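Local coordinates for sensor protein (PDB 3I9Y) that forms the sensor domain of TorS, a transmembrane histidine kinase that responds to trimethylamine N-oxide and probably passes the signal on by ATP-dependent histidine phosphorylation, at residues I7-V12 with K54-E59; S21-L26 with A81-T86; S63-A68 with N261-K266; R105-E110 with S220-E225. All coordinates share one frame; numbering follows the deposited sequence.

Contact 1: I7-V12 with K54-E59; sequences IEARQV and KELGGE
Glu8 and Leu56 carry the closest part of this helix pairing: methyl CD1 of Leu56 abuts Glu8 CB at 3.3 Å, a snug carbon contact. The same methyl reaches the helix backbone, standing 3.7 Å from Ala9 N, and it lies more loosely, 4.4 Å, from Ala9 CB. What brings it there is the first torsion of Leu56, which sets CG anti to the backbone N (chi1 -156°) and swings the isobutyl end across to helix 5-27. Glu8 adopts the other choice, with CG beside its own N, and the chain bends again at chi2. This curl lays its carboxylate carbon CD against the methylene of Glu55, 3.5 Å from Glu55 CB. Glu55 is also bent at chi2, but its tip turns away from helix 5-27. The two carboxylate planes are 68° apart, and Glu8 OE2 stays 5.0 Å from Glu55 OE1. Two like charges at this spacing would be expected to disfavour each other somewhat, an effect that the surface position of Glu55 should soften. The contact thus has a polar outer side formed by the two glutamates and an apolar inner side, where Ala9 and buried Leu56 both rest on Val264 of helix 232-267. The short axes approach to 9.4 Å and run antiparallel with a clear tilt, at 148°. This is the antiparallel packing of consecutive helices 5-27 and 32-58 in an up-and-down four-helix bundle, at the end of the sensor domain that holds both modelled chain termini.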
loop_
_atom_site.group_PDB
_atom_site.type_symbol
_atom_site.label_atom_id
_atom_site.label_comp_id
_atom_site.label_asym_id
_atom_site.label_seq_id
_atom_site.Cartn_x
_atom_site.Cartn_y
_atom_site.Cartn_z
ATOM N N ILE A 7 13.330 -18.953 -32.484
ATOM C CA ILE A 7 14.367 -18.818 -31.521
ATOM C C ILE A 7 14.060 -17.514 -30.600
ATOM O O ILE A 7 14.192 -17.602 -29.353
ATOM C CB ILE A 7 15.722 -18.692 -32.140
ATOM C CG1 ILE A 7 16.234 -20.105 -32.538
ATOM C CG2 ILE A 7 16.682 -17.874 -31.234
ATOM C CD1 ILE A 7 17.584 -20.106 -33.255
ATOM N N GLU A 8 13.752 -16.383 -31.243
ATOM C CA GLU A 8 13.337 -15.148 -30.572
ATOM C C GLU A 8 12.052 -15.365 -29.810
ATOM O O GLU A 8 12.046 -14.934 -28.681
ATOM C CB GLU A 8 13.152 -13.955 -31.553
ATOM C CG GLU A 8 14.440 -13.507 -32.218
ATOM C CD GLU A 8 15.622 -13.356 -31.259
ATOM O OE1 GLU A 8 15.466 -12.656 -30.224
ATOM O OE2 GLU A 8 16.775 -13.845 -31.474
ATOM N N ALA A 9 11.021 -16.076 -30.319
ATOM C CA ALA A 9 9.779 -16.222 -29.608
ATOM C C ALA A 9 9.892 -17.025 -28.296
ATOM O O ALA A 9 9.153 -16.743 -27.306
ATOM C CB ALA A 9 8.577 -16.882 -30.492
ATOM N N ARG A 10 10.767 -18.043 -28.292
ATOM C CA ARG A 10 10.900 -18.907 -27.118
ATOM C C ARG A 10 11.527 -17.977 -25.997
ATOM O O ARG A 10 11.162 -18.127 -24.876
ATOM C CB ARG A 10 11.872 -20.022 -27.460
ATOM C CG ARG A 10 11.268 -21.111 -28.345
ATOM C CD ARG A 10 12.411 -22.229 -28.754
ATOM N NE ARG A 10 12.692 -22.961 -27.500
ATOM C CZ ARG A 10 13.774 -22.793 -26.733
ATOM N NH1 ARG A 10 14.751 -21.916 -27.112
ATOM N NH2 ARG A 10 13.851 -23.502 -25.563
ATOM N N GLN A 11 12.575 -17.195 -26.321
ATOM C CA GLN A 11 13.185 -16.301 -25.387
ATOM C C GLN A 11 12.123 -15.225 -24.881
ATOM O O GLN A 11 12.044 -14.942 -23.691
ATOM C CB GLN A 11 14.357 -15.697 -25.989
ATOM C CG GLN A 11 15.505 -16.757 -25.911
ATOM C CD GLN A 11 16.737 -16.289 -26.724
ATOM O OE1 GLN A 11 16.709 -16.338 -28.043
ATOM N NE2 GLN A 11 17.800 -15.858 -26.042
ATOM N N VAL A 12 11.328 -14.664 -25.776
ATOM C CA VAL A 12 10.315 -13.718 -25.333
ATOM C C VAL A 12 9.365 -14.438 -24.325
ATOM O O VAL A 12 8.916 -13.849 -23.242
ATOM C CB VAL A 12 9.424 -13.200 -26.563
ATOM C CG1 VAL A 12 8.227 -12.356 -26.080
ATOM C CG2 VAL A 12 10.359 -12.313 -27.429
ATOM N N LYS A 54 12.706 -6.792 -30.599
ATOM C CA LYS A 54 13.265 -6.046 -31.707
ATOM C C LYS A 54 13.826 -7.019 -32.777
ATOM O O LYS A 54 13.587 -6.799 -33.944
ATOM C CB LYS A 54 14.425 -5.175 -31.272
ATOM C CG LYS A 54 15.069 -4.289 -32.433
ATOM C CD LYS A 54 16.494 -3.725 -31.981
ATOM C CE LYS A 54 16.889 -2.493 -32.888
ATOM N NZ LYS A 54 17.812 -1.566 -32.225
ATOM N N GLU A 55 14.602 -8.048 -32.412
ATOM C CA GLU A 55 15.048 -9.013 -33.425
ATOM C C GLU A 55 13.863 -9.574 -34.216
ATOM O O GLU A 55 13.973 -9.617 -35.428
ATOM C CB GLU A 55 15.676 -10.287 -32.881
ATOM C CG GLU A 55 16.955 -10.126 -32.500
ATOM C CD GLU A 55 17.827 -9.693 -33.682
ATOM O OE1 GLU A 55 17.972 -10.353 -34.792
ATOM O OE2 GLU A 55 18.347 -8.615 -33.397
ATOM N N LEU A 56 12.814 -10.013 -33.500
ATOM C CA LEU A 56 11.592 -10.607 -34.039
ATOM C C LEU A 56 10.900 -9.726 -35.019
ATOM O O LEU A 56 10.497 -10.197 -36.087
ATOM C CB LEU A 56 10.556 -10.938 -32.967
ATOM C CG LEU A 56 9.458 -11.981 -33.074
ATOM C CD1 LEU A 56 10.057 -13.338 -32.628
ATOM C CD2 LEU A 56 8.297 -11.824 -32.151
ATOM N N GLY A 57 10.767 -8.431 -34.754
ATOM C CA GLY A 57 10.072 -7.613 -35.708
ATOM C C GLY A 57 10.944 -7.101 -36.839
ATOM O O GLY A 57 10.428 -6.654 -37.856
ATOM N N GLY A 58 12.261 -7.138 -36.681
ATOM C CA GLY A 58 13.143 -6.678 -37.706
ATOM C C GLY A 58 12.930 -7.536 -38.928
ATOM O O GLY A 58 13.089 -7.019 -40.020
ATOM N N GLU A 59 12.605 -8.812 -38.758
ATOM C CA GLU A 59 12.358 -9.754 -39.824
ATOM C C GLU A 59 10.875 -9.779 -40.115
ATOM O O GLU A 59 10.385 -10.858 -40.388
ATOM C CB GLU A 59 12.658 -11.221 -39.422
ATOM C CG GLU A 59 14.090 -11.564 -39.049
ATOM C CD GLU A 59 15.131 -10.841 -39.961
ATOM O OE1 GLU A 59 15.197 -9.576 -39.960
ATOM O OE2 GLU A 59 15.888 -11.538 -40.684
#

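Contact 2: S21-L26 with A81-T86; sequences SSVQML and AELGVT
Ser22 OG lies at hydrogen-bonding distance of two oxygens, Arg18 O one turn back and Gln45 OE1 on helix 32-58, which as modelled must share its one proton; from the same helix Val23 and Leu26 reach Leu83. Leu83 does most of the touching, through one methyl. Its CD2 presses on Val23 CG1 at 3.3 Å, closer than usual for two carbons. The second branch of the valine, CG2, lies 3.8 Å from the same Leu83 CD2, so the methyl meets both arms of the fork, though unequally. Leu83 has CG anti to its backbone N (chi1 -164°), a setting that carries the side chain from helix 63-114 toward this fork. Leu26 makes the same choice (chi1 172°), and the two leucines lie alongside each other, their chains running in opposing directions, with Leu26 CD2 4.1 Å from Leu83 CD2. That Leu26 methyl also lies 4.4 Å from Gly84 CA, where it skirts bare backbone. Met250 of helix 232-267 covers both Val23 and Leu83, while Arg35 and Ala38 of helix 32-58 pack on Leu26. The short axes run almost parallel, at 17°, and remain 11.3 Å apart, so the contact is made by the ends of the longer side chains. A parallel, widely spaced pair, with the two other helices packed at its flanks, is consistent with diagonal helices in the buried core of an antiparallel four-helix bundle.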
loop_
_atom_site.group_PDB
_atom_site.type_symbol
_atom_site.label_atom_id
_atom_site.label_comp_id
_atom_site.label_asym_id
_atom_site.label_seq_id
_atom_site.Cartn_x
_atom_site.Cartn_y
_atom_site.Cartn_z
ATOM N N SER A 21 7.187 -13.425 -12.438
ATOM C CA SER A 21 7.709 -13.662 -11.086
ATOM C C SER A 21 8.419 -12.419 -10.505
ATOM O O SER A 21 8.175 -12.184 -9.330
ATOM C CB SER A 21 8.783 -14.787 -10.997
ATOM O OG SER A 21 7.886 -15.841 -11.395
ATOM N N SER A 22 9.311 -11.720 -11.241
ATOM C CA SER A 22 9.890 -10.522 -10.694
ATOM C C SER A 22 8.791 -9.510 -10.283
ATOM O O SER A 22 9.014 -8.787 -9.302
ATOM C CB SER A 22 10.868 -9.826 -11.667
ATOM O OG SER A 22 11.848 -10.800 -11.922
ATOM N N VAL A 23 7.649 -9.440 -10.917
ATOM C CA VAL A 23 6.619 -8.522 -10.503
ATOM C C VAL A 23 6.072 -9.000 -9.042
ATOM O O VAL A 23 5.718 -8.106 -8.171
ATOM C CB VAL A 23 5.437 -8.453 -11.503
ATOM C CG1 VAL A 23 4.196 -7.911 -10.834
ATOM C CG2 VAL A 23 5.723 -7.422 -12.691
ATOM N N GLN A 24 5.929 -10.336 -8.827
ATOM C CA GLN A 24 5.479 -10.788 -7.533
ATOM C C GLN A 24 6.568 -10.521 -6.530
ATOM O O GLN A 24 6.194 -10.103 -5.453
ATOM C CB GLN A 24 5.049 -12.271 -7.469
ATOM C CG GLN A 24 4.229 -12.584 -8.608
ATOM C CD GLN A 24 3.863 -14.117 -8.680
ATOM O OE1 GLN A 24 2.661 -14.443 -8.863
ATOM N NE2 GLN A 24 4.886 -15.053 -8.532
ATOM N N MET A 25 7.862 -10.645 -6.910
ATOM C CA MET A 25 8.890 -10.319 -5.993
ATOM C C MET A 25 8.769 -8.807 -5.558
ATOM O O MET A 25 8.932 -8.394 -4.342
ATOM C CB MET A 25 10.242 -10.514 -6.567
ATOM C CG MET A 25 10.736 -11.921 -6.630
ATOM S SD MET A 25 10.584 -12.993 -5.049
ATOM C CE MET A 25 11.513 -11.938 -3.909
ATOM N N LEU A 26 8.556 -7.974 -6.552
ATOM C CA LEU A 26 8.466 -6.583 -6.323
ATOM C C LEU A 26 7.294 -6.327 -5.454
ATOM O O LEU A 26 7.411 -5.545 -4.509
ATOM C CB LEU A 26 8.275 -5.738 -7.608
ATOM C CG LEU A 26 7.980 -4.254 -7.439
ATOM C CD1 LEU A 26 9.366 -3.453 -7.124
ATOM C CD2 LEU A 26 7.557 -3.652 -8.987
ATOM N N ALA A 81 5.710 0.457 -15.393
ATOM C CA ALA A 81 6.261 1.687 -14.821
ATOM C C ALA A 81 5.155 2.041 -13.808
ATOM O O ALA A 81 5.544 2.496 -12.804
ATOM C CB ALA A 81 6.192 2.960 -15.850
ATOM N N GLU A 82 3.865 1.842 -14.063
ATOM C CA GLU A 82 2.916 2.273 -13.113
ATOM C C GLU A 82 2.985 1.442 -11.758
ATOM O O GLU A 82 2.881 2.027 -10.661
ATOM C CB GLU A 82 1.519 2.230 -13.670
ATOM C CG GLU A 82 0.521 2.678 -12.716
ATOM C CD GLU A 82 -0.857 2.886 -13.380
ATOM O OE1 GLU A 82 -0.975 2.872 -14.656
ATOM O OE2 GLU A 82 -1.825 3.107 -12.614
ATOM N N LEU A 83 3.205 0.147 -11.859
ATOM C CA LEU A 83 3.315 -0.714 -10.713
ATOM C C LEU A 83 4.596 -0.211 -10.004
ATOM O O LEU A 83 4.672 -0.213 -8.829
ATOM C CB LEU A 83 3.622 -2.136 -11.226
ATOM C CG LEU A 83 3.392 -3.200 -10.196
ATOM C CD1 LEU A 83 1.872 -3.270 -9.931
ATOM C CD2 LEU A 83 3.954 -4.662 -10.681
ATOM N N GLY A 84 5.676 0.142 -10.652
ATOM C CA GLY A 84 6.805 0.648 -9.839
ATOM C C GLY A 84 6.445 1.856 -8.922
ATOM O O GLY A 84 6.905 1.909 -7.747
ATOM N N VAL A 85 5.674 2.804 -9.398
ATOM C CA VAL A 85 5.314 4.030 -8.638
ATOM C C VAL A 85 4.395 3.572 -7.445
ATOM O O VAL A 85 4.603 4.009 -6.289
ATOM C CB VAL A 85 4.513 4.923 -9.544
ATOM C CG1 VAL A 85 3.683 6.063 -8.751
ATOM C CG2 VAL A 85 5.541 5.516 -10.627
ATOM N N THR A 86 3.426 2.678 -7.759
ATOM C CA THR A 86 2.506 2.093 -6.780
ATOM C C THR A 86 3.179 1.363 -5.639
ATOM O O THR A 86 2.780 1.498 -4.460
ATOM C CB THR A 86 1.525 1.135 -7.667
ATOM O OG1 THR A 86 0.621 2.074 -8.260
ATOM C CG2 THR A 86 0.872 0.213 -6.996
#

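Contact 3: S63-A68 with N261-K266; sequences SKLLDA and NSTVNK
Leu65 turns CG beside its backbone N and anti to its carbonyl carbon (chi1 -90°), while chi1 of Thr263 (-68°) puts OG1 beside the backbone N and leaves methyl CG2 anti to it, facing helix 63-114. Together they fill one seam of the four-helix bundle in which the start of helix 63-114 packs against the end of helix 232-267. The short axes lie 9.9 Å apart and run antiparallel, at 160°. The threonine methyl meets backbone as much as side chain, with CG2 4.0 Å from Leu65 O. One turn further along, Ala68 CB comes to 4.4 Å from the same Thr263 CG2, so the methyl rests between two successive turns. OG1 of Thr263, for its part, has weak hydrogen bonds with Glu259 O and with Asn72 ND2 further along helix 63-114. At the other end of the seam Leu65 covers the base of Lys266, whose CB is 4.3 Å from Leu65 CD2, while the amine end of the lysine leads away to the surface. Asp62 OD1 bonds Lys64 N and Leu65 N, securing the first turn that presents this leucine. On the opposite face of helix 232-267, Val264 points away from this seam and packs on Val12 of helix 5-27. The second leucine methyl, CD1 of Leu65, lies 3.9 Å from the carbonyl oxygen O of Lys266.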
loop_
_atom_site.group_PDB
_atom_site.type_symbol
_atom_site.label_atom_id
_atom_site.label_comp_id
_atom_site.label_asym_id
_atom_site.label_seq_id
_atom_site.Cartn_x
_atom_site.Cartn_y
_atom_site.Cartn_z
ATOM N N SER A 63 2.472 -5.283 -41.618
ATOM C CA SER A 63 2.438 -4.141 -40.805
ATOM C C SER A 63 1.229 -4.143 -39.758
ATOM O O SER A 63 1.221 -3.378 -38.753
ATOM C CB SER A 63 2.423 -2.957 -41.728
ATOM O OG SER A 63 1.065 -2.695 -42.023
ATOM N N LYS A 64 0.239 -5.013 -39.990
ATOM C CA LYS A 64 -0.861 -4.982 -39.098
ATOM C C LYS A 64 -0.442 -5.707 -37.841
ATOM O O LYS A 64 -0.697 -5.213 -36.741
ATOM C CB LYS A 64 -2.088 -5.487 -39.801
ATOM C CG LYS A 64 -3.303 -5.730 -38.899
ATOM C CD LYS A 64 -4.512 -6.334 -39.712
ATOM C CE LYS A 64 -4.693 -5.535 -41.083
ATOM N NZ LYS A 64 -5.994 -5.894 -41.899
ATOM N N LEU A 65 0.286 -6.791 -38.003
ATOM C CA LEU A 65 0.774 -7.521 -36.897
ATOM C C LEU A 65 1.805 -6.676 -36.141
ATOM O O LEU A 65 1.799 -6.708 -34.925
ATOM C CB LEU A 65 1.543 -8.739 -37.243
ATOM C CG LEU A 65 0.674 -9.932 -37.358
ATOM C CD1 LEU A 65 1.457 -11.257 -37.609
ATOM C CD2 LEU A 65 -0.050 -9.959 -36.133
ATOM N N LEU A 66 2.709 -6.047 -36.858
ATOM C CA LEU A 66 3.639 -5.237 -36.259
ATOM C C LEU A 66 3.026 -4.050 -35.499
ATOM O O LEU A 66 3.656 -3.566 -34.607
ATOM C CB LEU A 66 4.618 -4.648 -37.235
ATOM C CG LEU A 66 5.543 -5.713 -37.814
ATOM C CD1 LEU A 66 6.202 -4.930 -39.031
ATOM C CD2 LEU A 66 6.597 -6.317 -36.857
ATOM N N ASP A 67 1.882 -3.529 -35.898
ATOM C CA ASP A 67 1.301 -2.481 -35.161
ATOM C C ASP A 67 0.719 -3.062 -33.793
ATOM O O ASP A 67 0.795 -2.365 -32.793
ATOM C CB ASP A 67 0.153 -1.833 -35.869
ATOM C CG ASP A 67 0.628 -0.967 -37.084
ATOM O OD1 ASP A 67 1.829 -0.481 -37.077
ATOM O OD2 ASP A 67 -0.285 -0.827 -38.022
ATOM N N ALA A 68 0.074 -4.221 -33.871
ATOM C CA ALA A 68 -0.454 -4.838 -32.723
ATOM C C ALA A 68 0.744 -5.164 -31.759
ATOM O O ALA A 68 0.704 -4.859 -30.549
ATOM C CB ALA A 68 -1.293 -6.139 -33.098
ATOM N N ASN A 261 2.345 -12.497 -26.076
ATOM C CA ASN A 261 2.882 -13.739 -26.608
ATOM C C ASN A 261 1.889 -14.252 -27.630
ATOM O O ASN A 261 2.304 -14.791 -28.585
ATOM C CB ASN A 261 3.105 -14.747 -25.506
ATOM C CG ASN A 261 4.274 -14.294 -24.617
ATOM O OD1 ASN A 261 4.076 -13.575 -23.592
ATOM N ND2 ASN A 261 5.471 -14.547 -25.082
ATOM N N SER A 262 0.624 -13.919 -27.510
ATOM C CA SER A 262 -0.320 -14.393 -28.487
ATOM C C SER A 262 -0.082 -13.667 -29.797
ATOM O O SER A 262 -0.180 -14.254 -30.863
ATOM C CB SER A 262 -1.683 -14.207 -27.993
ATOM O OG SER A 262 -2.406 -13.804 -29.102
ATOM N N THR A 263 0.367 -12.410 -29.778
ATOM C CA THR A 263 0.722 -11.709 -31.046
ATOM C C THR A 263 2.077 -12.263 -31.528
ATOM O O THR A 263 2.296 -12.434 -32.763
ATOM C CB THR A 263 0.881 -10.240 -30.789
ATOM O OG1 THR A 263 -0.409 -9.672 -30.467
ATOM C CG2 THR A 263 1.437 -9.441 -31.966
ATOM N N VAL A 264 3.043 -12.557 -30.624
ATOM C CA VAL A 264 4.263 -13.052 -31.221
ATOM C C VAL A 264 3.964 -14.518 -31.772
ATOM O O VAL A 264 4.571 -14.879 -32.694
ATOM C CB VAL A 264 5.603 -13.085 -30.315
ATOM C CG1 VAL A 264 5.457 -12.238 -29.125
ATOM C CG2 VAL A 264 6.067 -14.498 -30.046
ATOM N N ASN A 265 3.125 -15.316 -31.202
ATOM C CA ASN A 265 2.917 -16.556 -31.869
ATOM C C ASN A 265 2.291 -16.334 -33.272
ATOM O O ASN A 265 2.536 -17.127 -34.153
ATOM C CB ASN A 265 1.979 -17.426 -31.106
ATOM C CG ASN A 265 2.672 -18.054 -29.910
ATOM O OD1 ASN A 265 3.915 -18.259 -29.940
ATOM N ND2 ASN A 265 1.920 -18.388 -28.849
ATOM N N LYS A 266 1.462 -15.303 -33.473
ATOM C CA LYS A 266 0.908 -15.104 -34.782
ATOM C C LYS A 266 2.003 -14.704 -35.667
ATOM O O LYS A 266 1.937 -15.085 -36.839
ATOM C CB LYS A 266 -0.225 -14.028 -34.808
ATOM C CG LYS A 266 -1.435 -14.506 -34.062
ATOM C CD LYS A 266 -2.617 -13.451 -34.165
ATOM C CE LYS A 266 -3.702 -13.572 -33.050
ATOM N NZ LYS A 266 -4.094 -12.132 -32.485
#

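Contact 4: R105-E110 with S220-E225; sequences RLLSEE and SQLLTE
In the half of the sensor domain distant from the modelled chain termini, helix 63-114 packs along helix 213-228, and Leu107 and Leu222 hold the middle of the interface. Their methyls meet at 3.6 Å, CD2 of Leu107 on CD2 of Leu222. Each leucine sets CG beside its own backbone N, Leu107 at chi1 -70° and Leu222 at chi1 -75°, so that both branch ends advance into the gap between the helices. Leu107 straddles a second residue: its CD2 lies 4.0 Å from Glu225 CB, and its CD1 is equally close to that carbon. This is an antiparallel pair, at 161°, within one of the two stacked four-helix bundles of the domain, and segment 105-110 falls in a predicted coiled coil. Glu110 meets the same Leu222 methyl from another direction. Its chain extends past CG and crosses the leucine at about a right angle, with the carboxylate carbon CD 4.0 Å from Leu222 CD2. The aliphatic part is involved too, as Glu110 CG lies 4.1 Å from Leu222 CD1. Glu225 behaves differently: it bends at chi2 and turns its carboxylate away from helix 63-114, where OE1 forms a salt bridge with Arg229, so that only its base serves the contact. Leu107 also leans on Leu226 and Leu222 on Leu114, while Leu223, on the other face, packs against Leu200, Met203 and Val207 of helix 186-208.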
loop_
_atom_site.group_PDB
_atom_site.type_symbol
_atom_site.label_atom_id
_atom_site.label_comp_id
_atom_site.label_asym_id
_atom_site.label_seq_id
_atom_site.Cartn_x
_atom_site.Cartn_y
_atom_site.Cartn_z
ATOM N N ARG A 105 0.424 5.628 20.198
ATOM C CA ARG A 105 0.530 4.638 21.293
ATOM C C ARG A 105 1.301 5.411 22.470
ATOM O O ARG A 105 0.894 5.262 23.688
ATOM C CB ARG A 105 1.432 3.400 20.935
ATOM C CG ARG A 105 1.498 2.329 22.158
ATOM C CD ARG A 105 2.473 1.153 21.508
ATOM N NE ARG A 105 3.841 1.769 21.545
ATOM C CZ ARG A 105 4.524 1.986 22.683
ATOM N NH1 ARG A 105 3.968 1.643 23.838
ATOM N NH2 ARG A 105 5.719 2.568 22.778
ATOM N N LEU A 106 2.383 6.146 22.204
ATOM C CA LEU A 106 3.052 6.782 23.346
ATOM C C LEU A 106 2.119 7.826 24.092
ATOM O O LEU A 106 2.223 8.011 25.282
ATOM C CB LEU A 106 4.302 7.646 22.869
ATOM C CG LEU A 106 5.298 6.614 22.296
ATOM C CD1 LEU A 106 6.461 7.373 21.641
ATOM C CD2 LEU A 106 5.958 6.040 23.544
ATOM N N LEU A 107 1.397 8.665 23.339
ATOM C CA LEU A 107 0.521 9.669 23.944
ATOM C C LEU A 107 -0.539 8.894 24.759
ATOM O O LEU A 107 -0.900 9.334 25.802
ATOM C CB LEU A 107 -0.293 10.498 22.838
ATOM C CG LEU A 107 0.726 11.370 22.127
ATOM C CD1 LEU A 107 -0.051 11.728 20.892
ATOM C CD2 LEU A 107 1.183 12.615 22.921
ATOM N N SER A 108 -1.104 7.829 24.250
ATOM C CA SER A 108 -2.126 7.050 25.005
ATOM C C SER A 108 -1.624 6.486 26.355
ATOM O O SER A 108 -2.354 6.461 27.350
ATOM C CB SER A 108 -2.590 5.783 24.225
ATOM O OG SER A 108 -3.345 6.323 23.071
ATOM N N GLU A 109 -0.460 5.935 26.364
ATOM C CA GLU A 109 0.081 5.399 27.543
ATOM C C GLU A 109 0.321 6.554 28.504
ATOM O O GLU A 109 0.122 6.406 29.722
ATOM C CB GLU A 109 1.428 4.644 27.226
ATOM C CG GLU A 109 2.780 5.335 27.966
ATOM C CD GLU A 109 4.057 5.767 27.006
ATOM O OE1 GLU A 109 4.903 4.678 26.631
ATOM O OE2 GLU A 109 4.268 7.113 26.730
ATOM N N GLU A 110 0.904 7.654 28.017
ATOM C CA GLU A 110 1.086 8.728 28.887
ATOM C C GLU A 110 -0.284 9.249 29.489
ATOM O O GLU A 110 -0.440 9.629 30.614
ATOM C CB GLU A 110 1.647 9.775 28.083
ATOM C CG GLU A 110 2.208 10.732 28.875
ATOM C CD GLU A 110 3.028 11.658 28.020
ATOM O OE1 GLU A 110 3.282 12.789 28.549
ATOM O OE2 GLU A 110 3.390 11.300 26.816
ATOM N N SER A 220 -5.748 17.141 29.068
ATOM C CA SER A 220 -6.482 17.755 28.022
ATOM C C SER A 220 -5.499 18.143 26.814
ATOM O O SER A 220 -5.836 18.075 25.590
ATOM C CB SER A 220 -7.285 18.890 28.761
ATOM O OG SER A 220 -7.636 19.716 27.731
ATOM N N GLN A 221 -4.274 18.498 27.118
ATOM C CA GLN A 221 -3.428 18.728 26.019
ATOM C C GLN A 221 -2.997 17.410 25.355
ATOM O O GLN A 221 -2.707 17.462 24.229
ATOM C CB GLN A 221 -2.084 19.494 26.327
ATOM C CG GLN A 221 -1.328 19.002 27.417
ATOM C CD GLN A 221 -1.026 20.278 28.378
ATOM O OE1 GLN A 221 -1.682 21.369 28.210
ATOM N NE2 GLN A 221 -0.089 20.126 29.356
ATOM N N LEU A 222 -2.975 16.270 26.034
ATOM C CA LEU A 222 -2.583 15.023 25.360
ATOM C C LEU A 222 -3.680 14.680 24.417
ATOM O O LEU A 222 -3.479 14.171 23.286
ATOM C CB LEU A 222 -2.375 13.869 26.362
ATOM C CG LEU A 222 -1.093 14.110 27.050
ATOM C CD1 LEU A 222 -1.116 13.031 28.291
ATOM C CD2 LEU A 222 0.132 13.707 26.212
ATOM N N LEU A 223 -4.898 14.967 24.827
ATOM C CA LEU A 223 -5.988 14.605 23.960
ATOM C C LEU A 223 -5.959 15.555 22.717
ATOM O O LEU A 223 -6.424 15.155 21.583
ATOM C CB LEU A 223 -7.337 14.738 24.704
ATOM C CG LEU A 223 -7.556 13.675 25.768
ATOM C CD1 LEU A 223 -8.876 14.074 26.638
ATOM C CD2 LEU A 223 -8.010 12.374 25.025
ATOM N N THR A 224 -5.443 16.791 22.918
ATOM C CA THR A 224 -5.529 17.578 21.707
ATOM C C THR A 224 -4.361 17.115 20.691
ATOM O O THR A 224 -4.689 16.987 19.514
ATOM C CB THR A 224 -5.745 19.161 21.942
ATOM O OG1 THR A 224 -4.735 19.867 21.230
ATOM C CG2 THR A 224 -5.901 19.612 23.222
ATOM N N GLU A 225 -3.209 16.574 21.259
ATOM C CA GLU A 225 -2.138 15.999 20.462
ATOM C C GLU A 225 -2.672 14.752 19.718
ATOM O O GLU A 225 -2.345 14.540 18.566
ATOM C CB GLU A 225 -0.962 15.635 21.342
ATOM C CG GLU A 225 -0.289 16.901 21.875
ATOM C CD GLU A 225 0.047 17.763 20.629
ATOM O OE1 GLU A 225 0.230 17.267 19.475
ATOM O OE2 GLU A 225 0.116 18.961 20.762
#

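How the contacts relate
From the N terminus, helix 5-27 enters contact 1 and then contact 2. Contact 1 closes first, when helix 32-58 returns alongside, so it crosses contact 2, which waits for helix 63-114. Contact 3 opens at the start of that helix, before contact 2 closes, and these two also cross. Contact 4 opens further along helix 63-114 and closes on helix 213-228, all before contact 3 closes on helix 232-267. Contacts 1 and 3 touch, mainly through Val264, at the end near both termini; the centre of contact 2 lies about 12 Å from the centre of the chain. Contact 4 lies about 63 Å from contact 1, centre to centre, and helix 63-114 joins the two stacked bundles.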